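PDB 5TU0: Lmo2125 protein from Listeria monocytogenes serovar 1/2a, which binds maltose as a membrane-anchored solute-binding lipoprotein and probably passes the sugar to a membrane transport system. Local coordinates for residues K9-S14 and D286-W291; G59-V64 and V277-S282; V84-K89 and Y107-I112; K20-K25 and Q301-D306. The protein carries 2 engineered substitutions. All blocks are in the same frame, centred on the assembly; numbering follows the deposited sequence. Where two conformers were deposited one is given.

Overall arrangement
All four contacts are largely buried, yet their chemistry follows the elements they join. Contact 1 sets strand 10-15 against helix 285-295, and contact 4 pairs the elements that come next in the chain, helix 17-34 and helix 298-308; both are mainly apolar, each with an aromatic ring packed against aliphatic carbons and a lysine at the exposed margin. Contacts 2 and 3 reach neighbouring strands, 272-278 and 105-121, of the mixed sheet. Contact 2 alone has direct hydrogen bonds between its segments and, like contact 1, borders tartronate; contact 3 sets methyls against backbone. Gln-289 ties contact 1 to contact 3, and Gln-301 ties contact 3 to contact 4.

Contact 1. Residues K9-S14 and D286-W291; sequences KTLTVS and DVAQKW. With TTN (tartronate), chain C.
Leu-11 spreads its two methyls over one side of helix 285-295. CG, anti to the backbone N (chi1 -176°), is directed to the helix, and its methyls divide there: Leu-11 CD1 rests 3.8 Å from Ala-288 N, and Leu-11 CD2 lies 3.7 Å from Trp-291 CB. Two residues on, Val-13 meets the same tryptophan differently. Its CG2 stands over the centre of one face of the indole, 4.2 Å from Trp-291 CE2, the two side chains crossing at about a right angle. Val-287 completes the apolar patch, its CG1 lying 4.1 Å from Leu-11 CD1. At the exposed margin the aliphatic part of Lys-9 approaches Val-287 CG2, although that lysine is poorly ordered and its exact position is doubtful.

No hydrogen bond joins the segments, so van der Waals packing, of side chains and of one methyl on the helix backbone, carries the contact. The polar interaction lies at the start of the helix, where Asp-286 N donates to tartronate O1 at 3.1 Å, with an angle of 140° at the hydrogen. Lys-285 N binds the same ligand, and the partial positive charge of the helix N-terminus would be expected to help hold this anion.

Behind the first shell, Trp-291 is positioned by edge-to-face contacts with Trp-276 and with Phe-30 of helix 17-34. The result is the layered alpha/beta packing of a periplasmic-binding-protein lobe: strand 10-15 is hydrogen-bonded in parallel to strand 37-42, the axis of helical segment 286-291 makes 53° with that of strand segment 10-14, and Val-64 of strand 64-68 fills in beside Val-13, Ala-288 and Trp-291.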
# COMPACT_ATOMS: atom_id res chain seq x y z
N LYS A 9 6.95 -12.49 34.35
CA LYS A 9 6.06 -12.40 33.16
C LYS A 9 6.59 -12.74 31.75
O LYS A 9 7.78 -12.74 31.49
CB LYS A 9 5.42 -11.01 33.15
CG LYS A 9 6.43 -9.88 33.04
CD LYS A 9 5.86 -8.50 33.36
CE LYS A 9 5.61 -8.31 34.84
NZ LYS A 9 5.14 -6.93 35.13
N THR A 10 5.65 -13.01 30.85
CA THR A 10 5.98 -13.42 29.48
C THR A 10 5.05 -12.73 28.44
O THR A 10 3.93 -12.32 28.77
CB THR A 10 5.95 -14.96 29.35
OG1 THR A 10 6.33 -15.37 28.02
CG2 THR A 10 4.57 -15.52 29.72
N LEU A 11 5.55 -12.60 27.21
CA LEU A 11 4.85 -11.93 26.11
C LEU A 11 4.98 -12.76 24.83
O LEU A 11 6.09 -13.13 24.44
CB LEU A 11 5.49 -10.56 25.87
CG LEU A 11 4.82 -9.68 24.80
CD1 LEU A 11 3.55 -9.06 25.37
CD2 LEU A 11 5.77 -8.61 24.30
N THR A 12 3.86 -13.04 24.16
CA THR A 12 3.91 -13.81 22.92
C THR A 12 3.78 -12.89 21.70
O THR A 12 2.78 -12.17 21.53
CB THR A 12 2.85 -14.92 22.90
OG1 THR A 12 3.09 -15.81 24.00
CG2 THR A 12 2.93 -15.71 21.61
N VAL A 13 4.81 -12.94 20.85
CA VAL A 13 4.91 -12.08 19.67
C VAL A 13 4.78 -12.97 18.46
O VAL A 13 5.57 -13.88 18.30
CB VAL A 13 6.27 -11.36 19.65
CG1 VAL A 13 6.45 -10.53 18.37
CG2 VAL A 13 6.43 -10.50 20.89
N SER A 14 3.74 -12.73 17.65
CA SER A 14 3.51 -13.52 16.44
C SER A 14 3.80 -12.71 15.20
O SER A 14 3.24 -11.62 15.00
CB SER A 14 2.08 -14.05 16.39
OG SER A 14 1.91 -14.95 15.29
N ASP A 286 0.10 -4.27 29.49
CA ASP A 286 1.12 -3.29 29.90
C ASP A 286 2.44 -3.63 29.22
O ASP A 286 3.08 -2.76 28.64
CB ASP A 286 1.32 -3.24 31.43
CG ASP A 286 0.13 -2.67 32.17
OD1 ASP A 286 -0.68 -1.92 31.57
OD2 ASP A 286 0.02 -2.94 33.40
N VAL A 287 2.85 -4.90 29.30
CA VAL A 287 4.10 -5.32 28.64
C VAL A 287 3.97 -5.19 27.12
O VAL A 287 4.94 -4.80 26.45
CB VAL A 287 4.54 -6.74 29.03
CG1 VAL A 287 5.79 -7.14 28.28
CG2 VAL A 287 4.81 -6.81 30.53
N ALA A 288 2.79 -5.50 26.57
CA ALA A 288 2.54 -5.35 25.13
C ALA A 288 2.72 -3.88 24.68
O ALA A 288 3.28 -3.61 23.59
CB ALA A 288 1.13 -5.82 24.78
N GLN A 289 2.23 -2.94 25.49
CA GLN A 289 2.37 -1.50 25.20
C GLN A 289 3.85 -1.14 25.16
O GLN A 289 4.31 -0.41 24.26
CB GLN A 289 1.65 -0.64 26.25
CG GLN A 289 1.85 0.86 26.05
CD GLN A 289 1.18 1.38 24.79
OE1 GLN A 289 -0.04 1.34 24.67
NE2 GLN A 289 1.98 1.91 23.85
N LYS A 290 4.61 -1.66 26.13
CA LYS A 290 6.04 -1.43 26.18
C LYS A 290 6.70 -2.00 24.91
O LYS A 290 7.56 -1.37 24.35
CB LYS A 290 6.65 -1.99 27.46
CG LYS A 290 6.20 -1.23 28.72
CD LYS A 290 6.77 -1.89 29.96
CE LYS A 290 6.46 -1.12 31.24
NZ LYS A 290 5.00 -1.10 31.56
N TRP A 291 6.23 -3.15 24.44
CA TRP A 291 6.77 -3.76 23.20
C TRP A 291 6.54 -2.86 21.99
O TRP A 291 7.44 -2.66 21.19
CB TRP A 291 6.18 -5.15 22.93
CG TRP A 291 6.66 -5.73 21.63
CD1 TRP A 291 6.02 -5.69 20.43
CD2 TRP A 291 7.91 -6.38 21.40
NE1 TRP A 291 6.78 -6.29 19.46
CE2 TRP A 291 7.95 -6.72 20.04
CE3 TRP A 291 9.00 -6.70 22.22
CZ2 TRP A 291 9.04 -7.39 19.47
CZ3 TRP A 291 10.09 -7.37 21.65
CH2 TRP A 291 10.10 -7.70 20.29
C1 TTN C . -2.00 -6.21 32.06
C2 TTN C . -3.28 -6.89 32.49
C3 TTN C . -4.23 -7.09 31.34
O1 TTN C . -2.08 -5.05 31.59
O2 TTN C . -0.91 -6.82 32.17
O3 TTN C . -3.01 -8.16 33.09
O4 TTN C . -3.78 -7.12 30.18
O5 TTN C . -5.45 -7.24 31.60

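Contact 2. Residues G59-V64 and V277-S282; sequences GTAPDV and VVSNYS. With TTN (tartronate), chain C.
Asp-63 and Ser-282 join side chain to side chain beside an antiparallel pairing in the mixed sheet, where Val-64 and Val-278 form a non-hydrogen-bonded pair. CG of Asp-63, anti to the carbonyl carbon (chi1 -64°), is brought to the serine: Asp-63 CB is 3.7 Å from Ser-282 OG, Asp-63 CG is 3.4 Å from that oxygen, and Asp-63 OD1 accepts a short 2.5 Å bond from Ser-282 OG. The hydroxyl arrives on the anti side of OD1, 33° out of the carboxylate plane. OD1 also takes Asn-284 ND2, while OD2 accepts Thr-12 N, so the carboxylate ties together three parts of the lobe.

Its backbone contributes as well. Asp-63 O receives Ser-279 N at 2.9 Å; a type I turn runs from Ser-279 to Ser-282. The end of that turn lies beside tartronate, and Ser-282 belongs to its pocket.

Ser-279 also contacts the other segment through its CB, 3.3 Å from Pro-62 O. Within the turn it makes an ST turn, Ser-279 OG accepting Tyr-281 N at 3.1 Å, and the same OG lies 2.6 Å from a water that also donates to Pro-62 O.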
# COMPACT_ATOMS: atom_id res chain seq x y z
N GLY A 59 -8.22 -17.83 24.85
CA GLY A 59 -7.01 -17.50 25.59
C GLY A 59 -5.76 -18.01 24.89
O GLY A 59 -4.72 -18.10 25.53
N THR A 60 -5.87 -18.35 23.60
CA THR A 60 -4.75 -18.89 22.82
C THR A 60 -4.13 -17.93 21.80
O THR A 60 -3.19 -18.32 21.09
CB THR A 60 -5.20 -20.13 22.02
OG1 THR A 60 -6.11 -19.73 20.97
CG2 THR A 60 -5.87 -21.17 22.94
N ALA A 61 -4.64 -16.70 21.69
CA ALA A 61 -4.10 -15.76 20.71
C ALA A 61 -2.81 -15.13 21.21
O ALA A 61 -2.64 -14.97 22.43
CB ALA A 61 -5.10 -14.66 20.44
N PRO A 62 -1.91 -14.74 20.29
CA PRO A 62 -0.69 -14.05 20.71
C PRO A 62 -1.04 -12.69 21.33
O PRO A 62 -2.14 -12.17 21.12
CB PRO A 62 0.07 -13.84 19.38
CG PRO A 62 -1.01 -13.79 18.36
CD PRO A 62 -2.01 -14.80 18.82
N ASP A 63 -0.11 -12.12 22.10
CA ASP A 63 -0.32 -10.81 22.71
C ASP A 63 -0.15 -9.68 21.73
O ASP A 63 -0.91 -8.70 21.77
CB ASP A 63 0.67 -10.60 23.84
CG ASP A 63 0.46 -11.57 24.96
OD1 ASP A 63 -0.64 -11.57 25.54
OD2 ASP A 63 1.42 -12.32 25.27
N VAL A 64 0.86 -9.78 20.86
CA VAL A 64 1.12 -8.75 19.85
C VAL A 64 1.40 -9.40 18.50
O VAL A 64 1.89 -10.53 18.42
CB VAL A 64 2.29 -7.83 20.23
CG1 VAL A 64 1.97 -7.00 21.47
CG2 VAL A 64 3.56 -8.63 20.42
N VAL A 277 0.12 -4.34 16.50
CA VAL A 277 -1.15 -4.28 17.20
C VAL A 277 -1.13 -5.19 18.41
O VAL A 277 -0.31 -6.11 18.47
CB VAL A 277 -2.32 -4.65 16.27
CG1 VAL A 277 -2.32 -3.71 15.06
CG2 VAL A 277 -2.26 -6.10 15.80
N VAL A 278 -2.03 -4.92 19.36
CA VAL A 278 -2.14 -5.69 20.62
C VAL A 278 -3.50 -6.36 20.68
O VAL A 278 -4.53 -5.72 20.47
CB VAL A 278 -2.00 -4.77 21.85
CG1 VAL A 278 -2.19 -5.55 23.14
CG2 VAL A 278 -0.66 -4.07 21.82
N SER A 279 -3.50 -7.66 20.96
CA SER A 279 -4.74 -8.40 21.12
C SER A 279 -5.57 -7.81 22.26
O SER A 279 -5.05 -7.56 23.35
CB SER A 279 -4.42 -9.86 21.45
OG SER A 279 -5.58 -10.58 21.82
N ASN A 280 -6.87 -7.58 22.02
CA ASN A 280 -7.74 -7.04 23.07
C ASN A 280 -8.02 -8.11 24.14
O ASN A 280 -8.52 -7.78 25.20
CB ASN A 280 -9.07 -6.54 22.48
CG ASN A 280 -9.77 -5.51 23.36
OD1 ASN A 280 -9.15 -4.85 24.21
ND2 ASN A 280 -11.05 -5.32 23.11
N TYR A 281 -7.66 -9.36 23.84
CA TYR A 281 -7.85 -10.49 24.76
C TYR A 281 -6.60 -10.75 25.58
O TYR A 281 -6.60 -11.63 26.45
CB TYR A 281 -8.19 -11.75 23.96
CG TYR A 281 -9.31 -11.55 22.93
CD1 TYR A 281 -10.64 -11.72 23.28
CD2 TYR A 281 -9.02 -11.20 21.62
CE1 TYR A 281 -11.66 -11.54 22.36
CE2 TYR A 281 -10.03 -11.01 20.68
CZ TYR A 281 -11.35 -11.17 21.06
OH TYR A 281 -12.34 -10.99 20.15
N SER A 282 -5.53 -10.00 25.33
CA SER A 282 -4.28 -10.20 26.02
C SER A 282 -4.39 -9.93 27.52
O SER A 282 -5.11 -9.03 27.96
CB SER A 282 -3.18 -9.33 25.43
OG SER A 282 -1.96 -9.49 26.15
C1 TTN C . -2.00 -6.21 32.06
C2 TTN C . -3.28 -6.89 32.49
C3 TTN C . -4.23 -7.09 31.34
O1 TTN C . -2.08 -5.05 31.59
O2 TTN C . -0.91 -6.82 32.17
O3 TTN C . -3.01 -8.16 33.09
O4 TTN C . -3.78 -7.12 30.18
O5 TTN C . -5.45 -7.24 31.60
O HOH W 1 -4.35 -12.40 23.18

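Contact 3. Residues V84-K89 and Y107-I112; sequences VKLGNK and YGAPAI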
# COMPACT_ATOMS: atom_id res chain seq x y z
N VAL A 84 -4.18 1.52 22.04
CA VAL A 84 -2.78 1.66 22.46
C VAL A 84 -2.33 3.10 22.32
O VAL A 84 -2.99 3.92 21.66
CB VAL A 84 -1.84 0.76 21.63
CG1 VAL A 84 -2.12 -0.71 21.92
CG2 VAL A 84 -1.98 1.05 20.12
N LYS A 85 -1.20 3.39 22.95
CA LYS A 85 -0.62 4.73 22.89
C LYS A 85 0.57 4.70 21.96
O LYS A 85 1.19 3.64 21.76
CB LYS A 85 -0.17 5.20 24.27
CG LYS A 85 -1.26 5.22 25.33
CD LYS A 85 -0.72 5.75 26.64
CE LYS A 85 -1.76 5.68 27.76
NZ LYS A 85 -2.98 6.46 27.44
N LEU A 86 0.89 5.86 21.38
CA LEU A 86 2.05 6.00 20.51
C LEU A 86 3.19 6.64 21.29
O LEU A 86 3.33 7.86 21.33
CB LEU A 86 1.70 6.85 19.29
CG LEU A 86 0.56 6.32 18.43
CD1 LEU A 86 0.34 7.27 17.26
CD2 LEU A 86 0.85 4.91 17.94
N GLY A 87 4.02 5.79 21.90
CA GLY A 87 5.16 6.27 22.68
C GLY A 87 6.13 7.08 21.84
O GLY A 87 6.78 8.00 22.35
N ASN A 88 6.21 6.75 20.56
CA ASN A 88 7.09 7.44 19.62
C ASN A 88 6.34 8.42 18.74
O ASN A 88 6.74 8.66 17.61
CB ASN A 88 7.80 6.41 18.77
CG ASN A 88 8.64 5.49 19.61
OD1 ASN A 88 9.50 5.97 20.34
ND2 ASN A 88 8.38 4.20 19.55
N LYS A 89 5.29 9.03 19.30
CA LYS A 89 4.47 10.00 18.56
C LYS A 89 5.30 11.16 17.98
O LYS A 89 5.03 11.62 16.87
CB LYS A 89 3.38 10.57 19.50
CG LYS A 89 2.32 11.41 18.80
CD LYS A 89 1.40 12.10 19.81
CE LYS A 89 0.39 12.99 19.09
NZ LYS A 89 -0.30 13.91 20.03
N TYR A 107 -5.42 2.11 17.40
CA TYR A 107 -5.37 0.64 17.49
C TYR A 107 -4.06 -0.05 17.03
O TYR A 107 -4.00 -1.27 16.88
CB TYR A 107 -6.57 0.03 16.78
CG TYR A 107 -7.89 0.34 17.43
CD1 TYR A 107 -8.23 -0.24 18.66
CD2 TYR A 107 -8.83 1.17 16.81
CE1 TYR A 107 -9.45 0.02 19.26
CE2 TYR A 107 -10.04 1.43 17.41
CZ TYR A 107 -10.35 0.85 18.63
OH TYR A 107 -11.55 1.10 19.24
N GLY A 108 -3.00 0.73 16.85
CA GLY A 108 -1.72 0.18 16.48
C GLY A 108 -0.65 1.22 16.47
O GLY A 108 -0.93 2.41 16.62
N ALA A 109 0.59 0.76 16.29
CA ALA A 109 1.75 1.63 16.22
C ALA A 109 2.38 1.44 14.85
O ALA A 109 2.82 0.33 14.52
CB ALA A 109 2.74 1.26 17.33
N PRO A 110 2.45 2.51 14.03
CA PRO A 110 3.03 2.37 12.68
C PRO A 110 4.47 1.88 12.69
O PRO A 110 5.27 2.35 13.51
CB PRO A 110 2.98 3.79 12.12
CG PRO A 110 1.96 4.48 12.91
CD PRO A 110 1.90 3.85 14.25
N ALA A 111 4.77 0.96 11.77
CA ALA A 111 6.07 0.34 11.70
C ALA A 111 6.74 0.34 10.31
O ALA A 111 7.97 0.50 10.22
CB ALA A 111 5.94 -1.09 12.18
N ILE A 112 5.94 0.16 9.25
CA ILE A 112 6.44 0.06 7.89
C ILE A 112 5.55 0.86 6.97
O ILE A 112 4.34 0.84 7.13
CB ILE A 112 6.43 -1.41 7.41
CG1 ILE A 112 7.43 -2.25 8.23
CG2 ILE A 112 6.75 -1.52 5.92
CD1 ILE A 112 7.39 -3.73 7.92
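Val-84 and Leu-86 cover the peptide groups of Gly-108 with methyls, and the unusual consequence is that two backbone atoms, Gly-108 N and Gly-108 O, are buried without a hydrogen-bonding partner in the model. The setting is strand 105-121 of the mixed sheet, which carries a classic beta bulge a little farther on, where Ala-111 and Ile-112 both face Lys-274.

Val-84 deals with the first of these atoms. Its CG1 is anti to the carbonyl carbon (chi1 -67°), which leaves CG2 in the crowded position between the backbone N and the carbonyl carbon; Val-84 CG2 then lies 3.4 Å from Gly-108 N and 3.9 Å from Tyr-107 C. Leu-86 covers the second, with its CD2 methyl 3.3 Å from Gly-108 O. Carbon thus stands against both polar atoms, and no hydrogen bond links the two segments.

Further bonds hold segment 84-89: a type I turn from Leu-86 to Lys-89 is closed by Lys-89 N bonding Leu-86 O, Val-84 pairs through its backbone with Ile-106, earlier in the same strand, and Lys-85 O receives Gln-289 NE2 from helix 285-295. That helix also packs on both partners, since Leu-292 touches Val-84 and Ala-109. The connection between helices 69-77 and 94-99 is thus joined to the sheet by the backbone bond at Ile-106 and, across these segments, by apolar contacts.

One methyl touches three successive residues of the strand: beyond the glycine, Leu-86 CD2 continues to Ala-109 CA at 3.8 Å and ends against the proline ring, 4.0 Å from Pro-110 CD.

Contact 4. Residues K20-K25 and Q301-D306; sequences KDYVNK and QETLYD
Tyr-22 offers one face of its ring to Leu-304, whose CD1 methyl sits over the centre, 3.8 Å from the ring centroid and 11° off the normal, a clear CH-pi contact. CG of Tyr-22 is anti to the backbone N (chi1 163°), which directs the ring to the other helix. The two side chains cross at about a right angle. Elsewhere on the ring, Tyr-22 CE1 comes within 3.3 Å of Leu-304 N and 3.7 Å of Leu-304 CB, which brings the phenol against the helix backbone as well as its side chains. The carbonyl carbon of Thr-303 approaches obliquely, and the methyl of that residue, Thr-303 CG2, lies 3.9 Å from Tyr-22 CE1. Lys-25, at the exposed margin, touches the same methyl with one carbon of its chain, Lys-25 CD, 4.1 Å from Thr-303 CG2.

What the ring packing lacks in polarity is supplied at its tip. Tyr-22 OH is bonded to Asn-300 O, just before the segment, and accepts a bond from a water at 2.7 Å. The water in turn accepts from Gln-301 NE2 at 2.9 Å. The amide of Gln-301 is itself fixed by Ala-111 O at NE2 and by Asn-314 N at OE1, so the hydroxyl is linked through the water and Gln-301 to strand 105-121, while Leu-304 over the face limits the ring's rotation.

The segment axes pass 10.1 Å apart at 143°, and one aromatic residue reaches across. Helix 17-34 turns Val-23 toward strand 37-42, while helix 298-308 presents Glu-302 and Tyr-305 to helix 315-323; the pair thus spans between those elements.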
# COMPACT_ATOMS: atom_id res chain seq x y z
N LYS A 20 10.70 -13.11 11.53
CA LYS A 20 11.10 -13.95 12.67
C LYS A 20 12.53 -13.67 13.12
O LYS A 20 12.78 -13.46 14.31
CB LYS A 20 10.94 -15.44 12.32
CG LYS A 20 10.93 -16.34 13.54
CD LYS A 20 10.98 -17.80 13.14
CE LYS A 20 10.99 -18.71 14.36
NZ LYS A 20 11.30 -20.09 13.93
N ASP A 21 13.47 -13.64 12.17
CA ASP A 21 14.89 -13.37 12.51
C ASP A 21 15.07 -11.98 13.14
O ASP A 21 15.85 -11.80 14.08
CB ASP A 21 15.79 -13.49 11.28
CG ASP A 21 15.88 -14.91 10.75
OD1 ASP A 21 15.48 -15.86 11.47
OD2 ASP A 21 16.37 -15.09 9.61
N TYR A 22 14.35 -11.00 12.59
CA TYR A 22 14.39 -9.65 13.09
C TYR A 22 13.91 -9.58 14.53
O TYR A 22 14.59 -9.00 15.39
CB TYR A 22 13.56 -8.71 12.20
CG TYR A 22 13.22 -7.41 12.86
CD1 TYR A 22 14.19 -6.44 13.05
CD2 TYR A 22 11.91 -7.14 13.28
CE1 TYR A 22 13.88 -5.23 13.68
CE2 TYR A 22 11.59 -5.93 13.90
CZ TYR A 22 12.58 -4.98 14.09
OH TYR A 22 12.29 -3.78 14.70
N VAL A 23 12.75 -10.19 14.80
CA VAL A 23 12.22 -10.19 16.15
C VAL A 23 13.20 -10.92 17.11
O VAL A 23 13.45 -10.44 18.22
CB VAL A 23 10.78 -10.76 16.21
CG1 VAL A 23 10.31 -10.94 17.65
CG2 VAL A 23 9.83 -9.83 15.48
N ASN A 24 13.76 -12.04 16.66
CA ASN A 24 14.74 -12.78 17.48
C ASN A 24 15.99 -11.96 17.78
O ASN A 24 16.50 -12.01 18.91
CB ASN A 24 15.10 -14.14 16.88
CG ASN A 24 14.05 -15.19 17.18
OD1 ASN A 24 13.39 -15.16 18.22
ND2 ASN A 24 13.90 -16.15 16.28
N LYS A 25 16.45 -11.19 16.81
CA LYS A 25 17.60 -10.32 17.01
C LYS A 25 17.32 -9.24 18.08
O LYS A 25 18.14 -9.03 18.96
CB LYS A 25 18.02 -9.62 15.72
CG LYS A 25 19.31 -8.83 15.84
CD LYS A 25 19.79 -8.29 14.49
CE LYS A 25 21.29 -8.05 14.45
NZ LYS A 25 22.04 -9.32 14.35
N GLN A 301 13.71 0.38 14.66
CA GLN A 301 13.24 0.67 13.30
C GLN A 301 14.42 0.66 12.30
O GLN A 301 14.28 0.20 11.17
CB GLN A 301 12.46 1.97 13.28
CG GLN A 301 11.06 1.79 13.85
CD GLN A 301 10.03 1.57 12.75
OE1 GLN A 301 9.60 2.53 12.14
NE2 GLN A 301 9.64 0.32 12.50
N GLU A 302 15.59 1.12 12.74
CA GLU A 302 16.79 1.06 11.89
C GLU A 302 17.21 -0.40 11.69
O GLU A 302 17.55 -0.80 10.58
CB GLU A 302 17.93 1.92 12.44
CG GLU A 302 17.61 3.39 12.33
CD GLU A 302 18.66 4.33 12.89
OE1 GLU A 302 19.69 3.86 13.46
OE2 GLU A 302 18.43 5.55 12.75
N THR A 303 17.14 -1.20 12.76
CA THR A 303 17.47 -2.63 12.62
C THR A 303 16.47 -3.31 11.65
O THR A 303 16.86 -4.15 10.84
CB THR A 303 17.47 -3.35 13.97
OG1 THR A 303 18.45 -2.74 14.82
CG2 THR A 303 17.80 -4.83 13.80
N LEU A 304 15.20 -2.93 11.75
CA LEU A 304 14.19 -3.50 10.83
C LEU A 304 14.61 -3.26 9.38
O LEU A 304 14.61 -4.19 8.57
CB LEU A 304 12.80 -2.88 11.06
CG LEU A 304 11.70 -3.34 10.09
CD1 LEU A 304 11.38 -4.82 10.27
CD2 LEU A 304 10.45 -2.49 10.29
N TYR A 305 14.97 -2.03 9.06
CA TYR A 305 15.40 -1.70 7.70
C TYR A 305 16.66 -2.45 7.31
O TYR A 305 16.80 -2.93 6.18
CB TYR A 305 15.63 -0.19 7.53
CG TYR A 305 16.10 0.15 6.14
CD1 TYR A 305 15.21 0.17 5.07
CD2 TYR A 305 17.45 0.41 5.87
CE1 TYR A 305 15.63 0.45 3.79
CE2 TYR A 305 17.87 0.70 4.59
CZ TYR A 305 16.95 0.72 3.55
OH TYR A 305 17.34 1.01 2.27
N ASP A 306 17.60 -2.53 8.25
CA ASP A 306 18.83 -3.24 8.00
C ASP A 306 18.59 -4.72 7.64
O ASP A 306 19.25 -5.24 6.76
CB ASP A 306 19.76 -3.16 9.23
CG ASP A 306 20.38 -1.78 9.43
OD1 ASP A 306 20.40 -0.95 8.50
OD2 ASP A 306 20.91 -1.52 10.54
O HOH W 2 10.34 -2.04 13.98